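Local coordinates for protein-glutamate methylesterase/protein-glutamine glutaminase (Thermotoga maritima, PDB 3SFT) that removes methyl groups from methylglutamates of chemotaxis receptors and deamidates specific receptor glutamines, the chemistry being housed in this C-terminal catalytic domain, at residues K64-G69 against I79-F84; I9-S14 against P110-T115; E70-G75 against V95-D100. All coordinates share one frame; numbering follows the deposited sequence.

Contact 1 (K64-G69 against I79-F84); sequences KEAEDG and IAPGDF
Ile79 grips the chain on both sides of Glu65 with its two backbone polar atoms. Its N donates to Lys64 O at 2.9 Å, nearly straight and in the carbonyl plane, while its O accepts from Ala66 N at 2.9 Å, with that donor 36° above the carbonyl plane. A CA-H...O contact of Glu65 CA with Ile79 O, at 3.4 Å, fills in the step between them.

Apolar packing continues the match beyond the last strand residue. Glu65 has its CG anti to the backbone N (chi1 -155°), and its extended chain crosses the Pro81 ring obliquely, CG lying 3.8 Å from Pro81 CB. The acid itself is held by Thr48, through OE1. Pro81 also leans on Ala66, its CD 4.2 Å from Ala66 CB.

Charge is gathered at Lys64, which faces away from Ile79. Its NZ donates a hydrogen bond to Glu65 O at 2.8 Å, forms a salt bridge with Glu67 OE2 and has a further acidic partner in Glu70, so one ammonium ties the start of the following loop together.

The pairing is a parallel bridge where strands 62-65 and 76-79 end: 62-65 is an edge strand of the parallel CheB sheet, and no helix intervenes between the two, a departure from the plain doubly wound fold.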
ATOM      1  N   LYS A  64     -10.330  -7.032   3.141  1.00 22.27           N
ATOM      2  CA  LYS A  64     -10.710  -6.956   4.541  1.00 23.45           C
ATOM      3  C   LYS A  64      -9.749  -6.053   5.285  1.00 24.02           C
ATOM      4  O   LYS A  64      -8.718  -5.648   4.752  1.00 25.19           O
ATOM      5  CB  LYS A  64     -10.680  -8.354   5.178  1.00 24.22           C
ATOM      6  CG  LYS A  64      -9.281  -8.987   5.238  1.00 24.58           C
ATOM      7  CD  LYS A  64      -9.313 -10.422   5.763  1.00 25.16           C
ATOM      8  CE  LYS A  64      -9.723 -10.483   7.218  1.00 26.14           C
ATOM      9  NZ  LYS A  64      -8.740  -9.783   8.085  1.00 27.12           N
ATOM     10  N   GLU A  65     -10.093  -5.764   6.531  1.00 23.93           N
ATOM     11  CA  GLU A  65      -9.274  -4.936   7.390  1.00 25.00           C
ATOM     12  C   GLU A  65      -8.165  -5.835   7.951  1.00 26.00           C
ATOM     13  O   GLU A  65      -8.408  -7.005   8.252  1.00 23.90           O
ATOM     14  CB  GLU A  65     -10.147  -4.389   8.520  1.00 28.53           C
ATOM     15  CG  GLU A  65      -9.658  -3.092   9.135  1.00 35.26           C
ATOM     16  CD  GLU A  65     -10.761  -2.330   9.861  1.00 37.09           C
ATOM     17  OE1 GLU A  65     -10.857  -1.100   9.661  1.00 36.24           O
ATOM     18  OE2 GLU A  65     -11.530  -2.957  10.626  1.00 40.27           O
ATOM     19  N   ALA A  66      -6.940  -5.316   8.029  1.00 24.69           N
ATOM     20  CA  ALA A  66      -5.828  -6.095   8.569  1.00 24.95           C
ATOM     21  C   ALA A  66      -6.043  -6.274  10.064  1.00 24.77           C
ATOM     22  O   ALA A  66      -6.476  -5.345  10.742  1.00 23.83           O
ATOM     23  CB  ALA A  66      -4.502  -5.388   8.316  1.00 23.50           C
ATOM     24  N   GLU A  67      -5.753  -7.473  10.569  1.00 25.11           N
ATOM     25  CA  GLU A  67      -5.912  -7.771  11.992  1.00 25.44           C
ATOM     26  C   GLU A  67      -4.581  -8.104  12.653  1.00 25.84           C
ATOM     27  O   GLU A  67      -3.682  -8.673  12.024  1.00 24.69           O
ATOM     28  CB  GLU A  67      -6.887  -8.931  12.199  1.00 27.41           C
ATOM     29  CG  GLU A  67      -8.292  -8.651  11.712  1.00 29.75           C
ATOM     30  CD  GLU A  67      -9.231  -9.811  11.962  1.00 32.81           C
ATOM     31  OE1 GLU A  67      -9.580 -10.047  13.141  1.00 34.50           O
ATOM     32  OE2 GLU A  67      -9.620 -10.487  10.981  1.00 33.49           O
ATOM     33  N   ASP A  68      -4.471  -7.752  13.930  1.00 24.96           N
ATOM     34  CA  ASP A  68      -3.266  -7.993  14.706  1.00 25.52           C
ATOM     35  C   ASP A  68      -2.955  -9.493  14.788  1.00 25.85           C
ATOM     36  O   ASP A  68      -3.827 -10.302  15.111  1.00 24.92           O
ATOM     37  CB  ASP A  68      -3.437  -7.392  16.101  1.00 28.59           C
ATOM     38  CG  ASP A  68      -2.185  -7.500  16.943  1.00 32.01           C
ATOM     39  OD1 ASP A  68      -1.127  -6.991  16.525  1.00 32.44           O
ATOM     40  OD2 ASP A  68      -2.265  -8.094  18.036  1.00 37.53           O
ATOM     41  N   GLY A  69      -1.721  -9.855  14.440  1.00 24.57           N
ATOM     42  CA  GLY A  69      -1.306 -11.246  14.469  1.00 24.13           C
ATOM     43  C   GLY A  69      -1.751 -12.072  13.270  1.00 24.64           C
ATOM     44  O   GLY A  69      -1.416 -13.251  13.171  1.00 24.54           O
ATOM     45  N   ILE A  79      -6.703  -3.650   4.430  1.00 16.95           N
ATOM     46  CA  ILE A  79      -6.818  -2.218   4.685  1.00 18.58           C
ATOM     47  C   ILE A  79      -6.351  -1.967   6.121  1.00 19.37           C
ATOM     48  O   ILE A  79      -6.839  -2.609   7.055  1.00 19.28           O
ATOM     49  CB  ILE A  79      -8.290  -1.728   4.559  1.00 19.16           C
ATOM     50  CG1 ILE A  79      -8.888  -2.116   3.200  1.00 19.03           C
ATOM     51  CG2 ILE A  79      -8.369  -0.238   4.789  1.00 18.60           C
ATOM     52  CD1 ILE A  79      -8.066  -1.699   1.987  1.00 20.64           C
ATOM     53  N   ALA A  80      -5.400  -1.054   6.300  1.00 17.95           N
ATOM     54  CA  ALA A  80      -4.898  -0.751   7.639  1.00 18.50           C
ATOM     55  C   ALA A  80      -5.988  -0.104   8.504  1.00 19.23           C
ATOM     56  O   ALA A  80      -6.649   0.835   8.072  1.00 17.94           O
ATOM     57  CB  ALA A  80      -3.675   0.161   7.550  1.00 16.81           C
ATOM     58  N   PRO A  81      -6.229  -0.640   9.713  1.00 20.66           N
ATOM     59  CA  PRO A  81      -7.247  -0.093  10.614  1.00 21.68           C
ATOM     60  C   PRO A  81      -6.753   1.197  11.274  1.00 24.01           C
ATOM     61  O   PRO A  81      -5.543   1.446  11.331  1.00 25.01           O
ATOM     62  CB  PRO A  81      -7.428  -1.214  11.635  1.00 21.49           C
ATOM     63  CG  PRO A  81      -6.053  -1.773  11.747  1.00 22.23           C
ATOM     64  CD  PRO A  81      -5.617  -1.851  10.295  1.00 21.37           C
ATOM     65  N   GLY A  82      -7.684   2.004  11.782  1.00 24.24           N
ATOM     66  CA  GLY A  82      -7.318   3.259  12.418  1.00 25.35           C
ATOM     67  C   GLY A  82      -6.684   3.137  13.794  1.00 26.52           C
ATOM     68  O   GLY A  82      -6.678   2.063  14.393  1.00 25.15           O
ATOM     69  N   ASP A  83      -6.109   4.244  14.263  1.00 29.11           N
ATOM     70  CA  ASP A  83      -5.461   4.341  15.575  1.00 31.49           C
ATOM     71  C   ASP A  83      -4.107   3.647  15.739  1.00 31.12           C
ATOM     72  O   ASP A  83      -3.415   3.874  16.734  1.00 29.31           O
ATOM     73  CB  ASP A  83      -6.413   3.863  16.681  1.00 35.89           C
ATOM     74  CG  ASP A  83      -7.669   4.712  16.783  1.00 40.32           C
ATOM     75  OD1 ASP A  83      -7.540   5.956  16.836  1.00 42.30           O
ATOM     76  OD2 ASP A  83      -8.779   4.130  16.820  1.00 40.49           O
ATOM     77  N   PHE A  84      -3.725   2.811  14.776  1.00 30.10           N
ATOM     78  CA  PHE A  84      -2.452   2.087  14.858  1.00 29.19           C
ATOM     79  C   PHE A  84      -1.654   2.137  13.558  1.00 27.89           C
ATOM     80  O   PHE A  84      -2.215   2.320  12.478  1.00 26.12           O
ATOM     81  CB  PHE A  84      -2.685   0.595  15.152  1.00 31.35           C
ATOM     82  CG  PHE A  84      -3.430   0.309  16.427  1.00 34.41           C
ATOM     83  CD1 PHE A  84      -2.750   0.177  17.632  1.00 36.29           C
ATOM     84  CD2 PHE A  84      -4.806   0.089  16.408  1.00 35.05           C
ATOM     85  CE1 PHE A  84      -3.432  -0.179  18.804  1.00 38.25           C
ATOM     86  CE2 PHE A  84      -5.494  -0.265  17.571  1.00 35.82           C
ATOM     87  CZ  PHE A  84      -4.808  -0.400  18.769  1.00 36.34           C
TER

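Contact 2 (I9-S14 against P110-T115); sequences IVVIGS and PAVDFT
Val112, whose side chain packs on Gly13, donates its backbone N-H to OD2 of Asp138, a predicted active-site residue, and the next N-H, that of Asp113, goes to OD1 of the same carboxylate. Asp113 OD1 in turn accepts from Gly139 N and Gly142 N, so the start of helix 112-123 is tied to Asp138 and to the beginning of helix 140-148.

No hydrogen bond crosses the contact itself, which is methyl packing against backbone and side chains. Val112 has its CG1 in the crowded position between backbone N and carbonyl carbon (chi1 79°), and CG2, anti to the N, is the methyl that reaches the strand. It comes to 3.5 Å from Gly13 CA and 3.8 Å from Ile12 O. Gly13 has no side chain, which is what permits so near an approach: a CB at that position would fall 2.7 Å from Val112 CG1.

One turn further along, Thr115 offers its methyl to the strand. Thr115 CG2 touches Val11 CG1 at 3.8 Å, and the same Val11 methyl lies 4.0 Å from Val112 CG2, where the two valines slide past one another in opposite directions. The Thr115 hydroxyl is spent on Leu86 O instead.

Polar and apolar roles are therefore divided: methyl groups seat the first helical turn on strand 9-14, while the backbone N-H groups of that turn fix the position of the Asp138 carboxylate, which is likely to be part of the catalytic triad.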
ATOM      1  N   ILE A   9       5.337  -8.545  -2.453  1.00 23.78           N
ATOM      2  CA  ILE A   9       4.292  -7.872  -1.695  1.00 20.97           C
ATOM      3  C   ILE A   9       4.057  -6.490  -2.295  1.00 19.95           C
ATOM      4  O   ILE A   9       4.975  -5.859  -2.824  1.00 19.45           O
ATOM      5  CB  ILE A   9       4.655  -7.728  -0.193  1.00 20.78           C
ATOM      6  CG1 ILE A   9       3.409  -7.324   0.605  1.00 18.68           C
ATOM      7  CG2 ILE A   9       5.786  -6.711  -0.001  1.00 18.20           C
ATOM      8  CD1 ILE A   9       3.653  -7.185   2.089  1.00 18.80           C
ATOM      9  N   VAL A  10       2.808  -6.053  -2.265  1.00 18.17           N
ATOM     10  CA  VAL A  10       2.450  -4.747  -2.779  1.00 18.28           C
ATOM     11  C   VAL A  10       1.908  -3.920  -1.618  1.00 17.17           C
ATOM     12  O   VAL A  10       0.987  -4.336  -0.923  1.00 19.34           O
ATOM     13  CB  VAL A  10       1.384  -4.846  -3.893  1.00 17.69           C
ATOM     14  CG1 VAL A  10       1.050  -3.454  -4.426  1.00 16.96           C
ATOM     15  CG2 VAL A  10       1.881  -5.743  -5.021  1.00 17.62           C
ATOM     16  N   VAL A  11       2.541  -2.784  -1.366  1.00 15.99           N
ATOM     17  CA  VAL A  11       2.116  -1.895  -0.302  1.00 15.60           C
ATOM     18  C   VAL A  11       1.695  -0.597  -0.981  1.00 16.33           C
ATOM     19  O   VAL A  11       2.483   0.028  -1.692  1.00 15.72           O
ATOM     20  CB  VAL A  11       3.253  -1.631   0.706  1.00 15.10           C
ATOM     21  CG1 VAL A  11       2.787  -0.665   1.785  1.00 15.16           C
ATOM     22  CG2 VAL A  11       3.716  -2.944   1.334  1.00 15.44           C
ATOM     23  N   ILE A  12       0.430  -0.235  -0.788  1.00 16.32           N
ATOM     24  CA  ILE A  12      -0.149   0.960  -1.382  1.00 16.00           C
ATOM     25  C   ILE A  12      -0.439   2.013  -0.331  1.00 17.94           C
ATOM     26  O   ILE A  12      -1.002   1.709   0.724  1.00 18.33           O
ATOM     27  CB  ILE A  12      -1.491   0.638  -2.084  1.00 16.39           C
ATOM     28  CG1 ILE A  12      -1.315  -0.528  -3.063  1.00 15.79           C
ATOM     29  CG2 ILE A  12      -2.023   1.881  -2.787  1.00 17.27           C
ATOM     30  CD1 ILE A  12      -2.549  -0.831  -3.910  1.00 14.19           C
ATOM     31  N   GLY A  13      -0.058   3.250  -0.637  1.00 16.72           N
ATOM     32  CA  GLY A  13      -0.291   4.366   0.261  1.00 16.75           C
ATOM     33  C   GLY A  13      -1.168   5.376  -0.453  1.00 17.70           C
ATOM     34  O   GLY A  13      -0.908   5.725  -1.604  1.00 17.66           O
ATOM     35  N   SER A  14      -2.202   5.855   0.228  1.00 16.84           N
ATOM     36  CA  SER A  14      -3.127   6.806  -0.369  1.00 16.70           C
ATOM     37  C   SER A  14      -3.791   7.710   0.662  1.00 18.17           C
ATOM     38  O   SER A  14      -3.867   7.376   1.845  1.00 18.42           O
ATOM     39  CB  SER A  14      -4.207   6.048  -1.143  1.00 15.07           C
ATOM     40  OG  SER A  14      -4.806   5.052  -0.324  1.00 10.63           O
ATOM     41  N   PRO A 110      -2.600   5.229  10.859  1.00 22.83           N
ATOM     42  CA  PRO A 110      -1.390   4.687  10.231  1.00 21.54           C
ATOM     43  C   PRO A 110      -0.765   5.556   9.139  1.00 21.67           C
ATOM     44  O   PRO A 110      -1.458   6.289   8.435  1.00 20.29           O
ATOM     45  CB  PRO A 110      -1.880   3.364   9.644  1.00 20.84           C
ATOM     46  CG  PRO A 110      -3.298   3.692   9.255  1.00 21.03           C
ATOM     47  CD  PRO A 110      -3.783   4.431  10.485  1.00 21.73           C
ATOM     48  N   ALA A 111       0.557   5.476   9.037  1.00 21.80           N
ATOM     49  CA  ALA A 111       1.328   6.192   8.020  1.00 21.25           C
ATOM     50  C   ALA A 111       1.893   5.095   7.132  1.00 20.75           C
ATOM     51  O   ALA A 111       2.413   4.102   7.642  1.00 20.20           O
ATOM     52  CB  ALA A 111       2.470   6.961   8.661  1.00 20.15           C
ATOM     53  N   VAL A 112       1.794   5.253   5.816  1.00 20.26           N
ATOM     54  CA  VAL A 112       2.322   4.228   4.921  1.00 18.80           C
ATOM     55  C   VAL A 112       3.846   4.069   5.068  1.00 17.74           C
ATOM     56  O   VAL A 112       4.378   2.995   4.805  1.00 16.92           O
ATOM     57  CB  VAL A 112       1.902   4.453   3.436  1.00 18.52           C
ATOM     58  CG1 VAL A 112       2.763   5.513   2.773  1.00 16.45           C
ATOM     59  CG2 VAL A 112       1.967   3.131   2.666  1.00 19.25           C
ATOM     60  N   ASP A 113       4.536   5.112   5.538  1.00 17.16           N
ATOM     61  CA  ASP A 113       5.992   5.041   5.748  1.00 18.15           C
ATOM     62  C   ASP A 113       6.361   3.913   6.719  1.00 16.77           C
ATOM     63  O   ASP A 113       7.339   3.197   6.508  1.00 16.27           O
ATOM     64  CB  ASP A 113       6.548   6.368   6.291  1.00 18.80           C
ATOM     65  CG  ASP A 113       6.785   7.406   5.202  1.00 21.15           C
ATOM     66  OD1 ASP A 113       6.783   7.049   4.002  1.00 21.73           O
ATOM     67  OD2 ASP A 113       6.982   8.586   5.553  1.00 21.67           O
ATOM     68  N   PHE A 114       5.570   3.760   7.779  1.00 17.67           N
ATOM     69  CA  PHE A 114       5.816   2.711   8.770  1.00 17.95           C
ATOM     70  C   PHE A 114       5.662   1.317   8.157  1.00 17.86           C
ATOM     71  O   PHE A 114       6.518   0.446   8.355  1.00 19.45           O
ATOM     72  CB  PHE A 114       4.865   2.865   9.963  1.00 20.36           C
ATOM     73  CG  PHE A 114       5.173   1.935  11.112  1.00 23.25           C
ATOM     74  CD1 PHE A 114       5.909   2.383  12.206  1.00 24.51           C
ATOM     75  CD2 PHE A 114       4.726   0.615  11.102  1.00 22.87           C
ATOM     76  CE1 PHE A 114       6.195   1.529  13.272  1.00 24.36           C
ATOM     77  CE2 PHE A 114       5.006  -0.243  12.161  1.00 23.81           C
ATOM     78  CZ  PHE A 114       5.742   0.214  13.248  1.00 24.67           C
ATOM     79  N   THR A 115       4.569   1.099   7.426  1.00 16.13           N
ATOM     80  CA  THR A 115       4.320  -0.197   6.792  1.00 15.74           C
ATOM     81  C   THR A 115       5.394  -0.551   5.756  1.00 17.28           C
ATOM     82  O   THR A 115       5.847  -1.700   5.684  1.00 17.43           O
ATOM     83  CB  THR A 115       2.920  -0.243   6.140  1.00 15.02           C
ATOM     84  OG1 THR A 115       1.923  -0.034   7.148  1.00 15.81           O
ATOM     85  CG2 THR A 115       2.667  -1.594   5.477  1.00 12.89           C
TER

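Contact 3 (E70-G75 against V95-D100); sequences EEVKPG and VFFFLD
In Val72 the CG1 methyl stands anti to the backbone N (chi1 -174°), which leaves CG2 beside that N, and in Phe97 the ring carbon CG is anti to the carbonyl carbon (chi1 -71°); together these rotations bring a methyl over an aromatic face. Val72 CG2 lies 3.5 Å from the centroid of the Phe97 ring, only 10° off the ring normal, a well-centred CH-pi contact in which the two side chains cross at about a right angle. The same methyl touches Val95 CG1 at 3.9 Å, so it bridges the Val95 side chain and the Phe97 ring.

Two backbone hydrogen bonds hold these groups in register. Phe97 N donates to Glu70 O over 2.9 Å, in the carbonyl plane, and Val72 N donates to Val95 O over 2.8 Å. Between them Glu71 sits opposite Phe96, and its CB packs 3.7 Å from Phe96 CE1, the aliphatic part of the acid crossing the ring at a slant. CA-H groups add to the grip, with Phe96 CA 3.2 Å from Glu70 O.

Tyr78 meets the Phe97 ring edge-to-face. An alanine in place of Phe97 would probably leave the Val72 methyl without its aromatic face and Tyr78 without its edge-to-face partner.

The arrangement is a single beta bridge by which the loop before strand 76-79 attaches to strand 94-100. That strand pairs with 85-91 as a small antiparallel hairpin, so the bridge ties this accessory ribbon to the segment leading back into the main parallel sheet.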
ATOM      1  N   GLU A  70      -2.511 -11.464  12.363  1.00 24.02           N
ATOM      2  CA  GLU A  70      -2.994 -12.161  11.172  1.00 24.12           C
ATOM      3  C   GLU A  70      -1.869 -12.431  10.171  1.00 24.09           C
ATOM      4  O   GLU A  70      -0.968 -11.607  10.000  1.00 23.51           O
ATOM      5  CB  GLU A  70      -4.108 -11.347  10.500  1.00 23.26           C
ATOM      6  CG  GLU A  70      -4.675 -11.960   9.214  1.00 25.54           C
ATOM      7  CD  GLU A  70      -5.782 -11.117   8.578  1.00 25.83           C
ATOM      8  OE1 GLU A  70      -5.910  -9.920   8.909  1.00 25.73           O
ATOM      9  OE2 GLU A  70      -6.529 -11.656   7.737  1.00 26.89           O
ATOM     10  N   GLU A  71      -1.923 -13.595   9.528  1.00 23.87           N
ATOM     11  CA  GLU A  71      -0.930 -13.974   8.531  1.00 26.06           C
ATOM     12  C   GLU A  71      -1.220 -13.275   7.202  1.00 25.70           C
ATOM     13  O   GLU A  71      -2.351 -13.304   6.713  1.00 27.34           O
ATOM     14  CB  GLU A  71      -0.924 -15.492   8.321  1.00 27.69           C
ATOM     15  CG  GLU A  71       0.258 -15.980   7.482  1.00 30.80           C
ATOM     16  CD  GLU A  71       0.206 -17.463   7.148  1.00 32.93           C
ATOM     17  OE1 GLU A  71      -0.418 -18.245   7.905  1.00 36.00           O
ATOM     18  OE2 GLU A  71       0.801 -17.845   6.118  1.00 32.57           O
ATOM     19  N   VAL A  72      -0.196 -12.645   6.630  1.00 25.66           N
ATOM     20  CA  VAL A  72      -0.315 -11.933   5.359  1.00 26.17           C
ATOM     21  C   VAL A  72      -0.290 -12.951   4.215  1.00 26.75           C
ATOM     22  O   VAL A  72       0.750 -13.537   3.925  1.00 28.26           O
ATOM     23  CB  VAL A  72       0.846 -10.936   5.199  1.00 26.59           C
ATOM     24  CG1 VAL A  72       0.652 -10.090   3.966  1.00 26.65           C
ATOM     25  CG2 VAL A  72       0.949 -10.055   6.439  1.00 24.72           C
ATOM     26  N   LYS A  73      -1.426 -13.136   3.548  1.00 26.83           N
ATOM     27  CA  LYS A  73      -1.529 -14.120   2.470  1.00 27.60           C
ATOM     28  C   LYS A  73      -1.928 -13.560   1.110  1.00 25.19           C
ATOM     29  O   LYS A  73      -2.581 -12.524   1.025  1.00 25.43           O
ATOM     30  CB  LYS A  73      -2.549 -15.200   2.857  1.00 29.52           C
ATOM     31  CG  LYS A  73      -2.310 -15.850   4.218  1.00 35.11           C
ATOM     32  CD  LYS A  73      -3.285 -16.999   4.467  1.00 40.21           C
ATOM     33  CE  LYS A  73      -4.737 -16.521   4.497  1.00 42.94           C
ATOM     34  NZ  LYS A  73      -5.712 -17.657   4.568  1.00 46.33           N
ATOM     35  N   PRO A  74      -1.508 -14.234   0.022  1.00 24.28           N
ATOM     36  CA  PRO A  74      -1.843 -13.801  -1.340  1.00 22.82           C
ATOM     37  C   PRO A  74      -3.342 -14.024  -1.572  1.00 22.81           C
ATOM     38  O   PRO A  74      -3.963 -14.860  -0.914  1.00 20.57           O
ATOM     39  CB  PRO A  74      -0.983 -14.719  -2.216  1.00 24.21           C
ATOM     40  CG  PRO A  74      -0.821 -15.955  -1.380  1.00 25.88           C
ATOM     41  CD  PRO A  74      -0.576 -15.379  -0.006  1.00 23.83           C
ATOM     42  N   GLY A  75      -3.918 -13.260  -2.494  1.00 22.50           N
ATOM     43  CA  GLY A  75      -5.340 -13.372  -2.766  1.00 22.40           C
ATOM     44  C   GLY A  75      -6.162 -12.454  -1.873  1.00 21.63           C
ATOM     45  O   GLY A  75      -7.383 -12.421  -1.970  1.00 20.97           O
ATOM     46  N   VAL A  95       4.785 -14.344   7.244  1.00 25.38           N
ATOM     47  CA  VAL A  95       4.682 -12.926   7.581  1.00 23.47           C
ATOM     48  C   VAL A  95       3.355 -12.619   8.272  1.00 22.84           C
ATOM     49  O   VAL A  95       2.293 -13.062   7.830  1.00 22.44           O
ATOM     50  CB  VAL A  95       4.857 -12.029   6.335  1.00 22.97           C
ATOM     51  CG1 VAL A  95       4.767 -10.556   6.727  1.00 20.60           C
ATOM     52  CG2 VAL A  95       6.210 -12.305   5.687  1.00 21.88           C
ATOM     53  N   PHE A  96       3.435 -11.863   9.363  1.00 20.85           N
ATOM     54  CA  PHE A  96       2.261 -11.506  10.151  1.00 22.20           C
ATOM     55  C   PHE A  96       2.167 -10.005  10.403  1.00 22.63           C
ATOM     56  O   PHE A  96       3.180  -9.306  10.448  1.00 23.80           O
ATOM     57  CB  PHE A  96       2.305 -12.230  11.510  1.00 20.69           C
ATOM     58  CG  PHE A  96       2.338 -13.731  11.401  1.00 21.38           C
ATOM     59  CD1 PHE A  96       1.159 -14.470  11.406  1.00 20.92           C
ATOM     60  CD2 PHE A  96       3.549 -14.408  11.281  1.00 21.91           C
ATOM     61  CE1 PHE A  96       1.181 -15.866  11.291  1.00 21.55           C
ATOM     62  CE2 PHE A  96       3.582 -15.804  11.164  1.00 23.59           C
ATOM     63  CZ  PHE A  96       2.389 -16.532  11.169  1.00 21.16           C
ATOM     64  N   PHE A  97       0.942  -9.518  10.577  1.00 22.22           N
ATOM     65  CA  PHE A  97       0.703  -8.109  10.865  1.00 23.43           C
ATOM     66  C   PHE A  97       0.801  -7.872  12.366  1.00 24.29           C
ATOM     67  O   PHE A  97       0.628  -8.788  13.167  1.00 25.23           O
ATOM     68  CB  PHE A  97      -0.724  -7.700  10.472  1.00 22.76           C
ATOM     69  CG  PHE A  97      -0.971  -7.637   8.997  1.00 23.12           C
ATOM     70  CD1 PHE A  97      -0.271  -6.738   8.198  1.00 20.53           C
ATOM     71  CD2 PHE A  97      -1.939  -8.442   8.411  1.00 21.03           C
ATOM     72  CE1 PHE A  97      -0.535  -6.640   6.835  1.00 20.48           C
ATOM     73  CE2 PHE A  97      -2.212  -8.352   7.052  1.00 23.12           C
ATOM     74  CZ  PHE A  97      -1.505  -7.444   6.261  1.00 22.10           C
ATOM     75  N   PHE A  98       1.073  -6.632  12.738  1.00 24.90           N
ATOM     76  CA  PHE A  98       1.088  -6.248  14.139  1.00 26.69           C
ATOM     77  C   PHE A  98       0.687  -4.787  14.218  1.00 27.68           C
ATOM     78  O   PHE A  98       1.021  -3.994  13.335  1.00 27.48           O
ATOM     79  CB  PHE A  98       2.418  -6.553  14.857  1.00 26.74           C
ATOM     80  CG  PHE A  98       3.575  -5.675  14.458  1.00 26.97           C
ATOM     81  CD1 PHE A  98       3.742  -4.418  15.027  1.00 27.25           C
ATOM     82  CD2 PHE A  98       4.547  -6.147  13.581  1.00 26.92           C
ATOM     83  CE1 PHE A  98       4.865  -3.643  14.733  1.00 27.62           C
ATOM     84  CE2 PHE A  98       5.674  -5.383  13.282  1.00 26.98           C
ATOM     85  CZ  PHE A  98       5.832  -4.129  13.861  1.00 27.32           C
ATOM     86  N   LEU A  99      -0.148  -4.474  15.202  1.00 28.66           N
ATOM     87  CA  LEU A  99      -0.625  -3.117  15.391  1.00 30.55           C
ATOM     88  C   LEU A  99       0.275  -2.380  16.366  1.00 32.73           C
ATOM     89  O   LEU A  99       0.360  -2.715  17.547  1.00 34.05           O
ATOM     90  CB  LEU A  99      -2.084  -3.127  15.856  1.00 29.80           C
ATOM     91  CG  LEU A  99      -3.056  -3.753  14.849  1.00 28.97           C
ATOM     92  CD1 LEU A  99      -4.474  -3.724  15.388  1.00 29.25           C
ATOM     93  CD2 LEU A  99      -2.978  -3.013  13.520  1.00 27.52           C
ATOM     94  N   ASP A 100       0.982  -1.394  15.834  1.00 34.69           N
ATOM     95  CA  ASP A 100       1.920  -0.599  16.602  1.00 37.93           C
ATOM     96  C   ASP A 100       1.294   0.744  16.974  1.00 39.93           C
ATOM     97  O   ASP A 100       0.621   1.372  16.155  1.00 39.42           O
ATOM     98  CB  ASP A 100       3.187  -0.406  15.762  1.00 38.03           C
ATOM     99  CG  ASP A 100       4.258   0.374  16.479  1.00 38.31           C
ATOM    100  OD1 ASP A 100       5.079  -0.244  17.189  1.00 40.39           O
ATOM    101  OD2 ASP A 100       4.283   1.606  16.310  1.00 38.25           O
TER

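Contacts 1 and 3 are neighbours, their centres about 9 Å apart, and their first segments, 64-69 and 70-75, follow directly in the chain: Gly69 N lies 2.9 Å from Phe97 O, a probable hydrogen bond, and Lys64 NZ reaches Glu70 OE2 in a salt bridge of 2.9 Å. Contact 2 is the central one, about 12 Å from contact 1 and 13 Å from contact 3 between centres. It meets contact 1 where Pro81 O lies 3.6 Å from Pro110 CD, and contact 3 where Phe114 CZ packs 3.6 Å from Asp100 CG. Distance from the predicted active site grades them: the Val112 side chain is about 3 Å from that of Asp138, the Ile79 side chain about 10 Å from that of His42, and contact 3 lies away from the site.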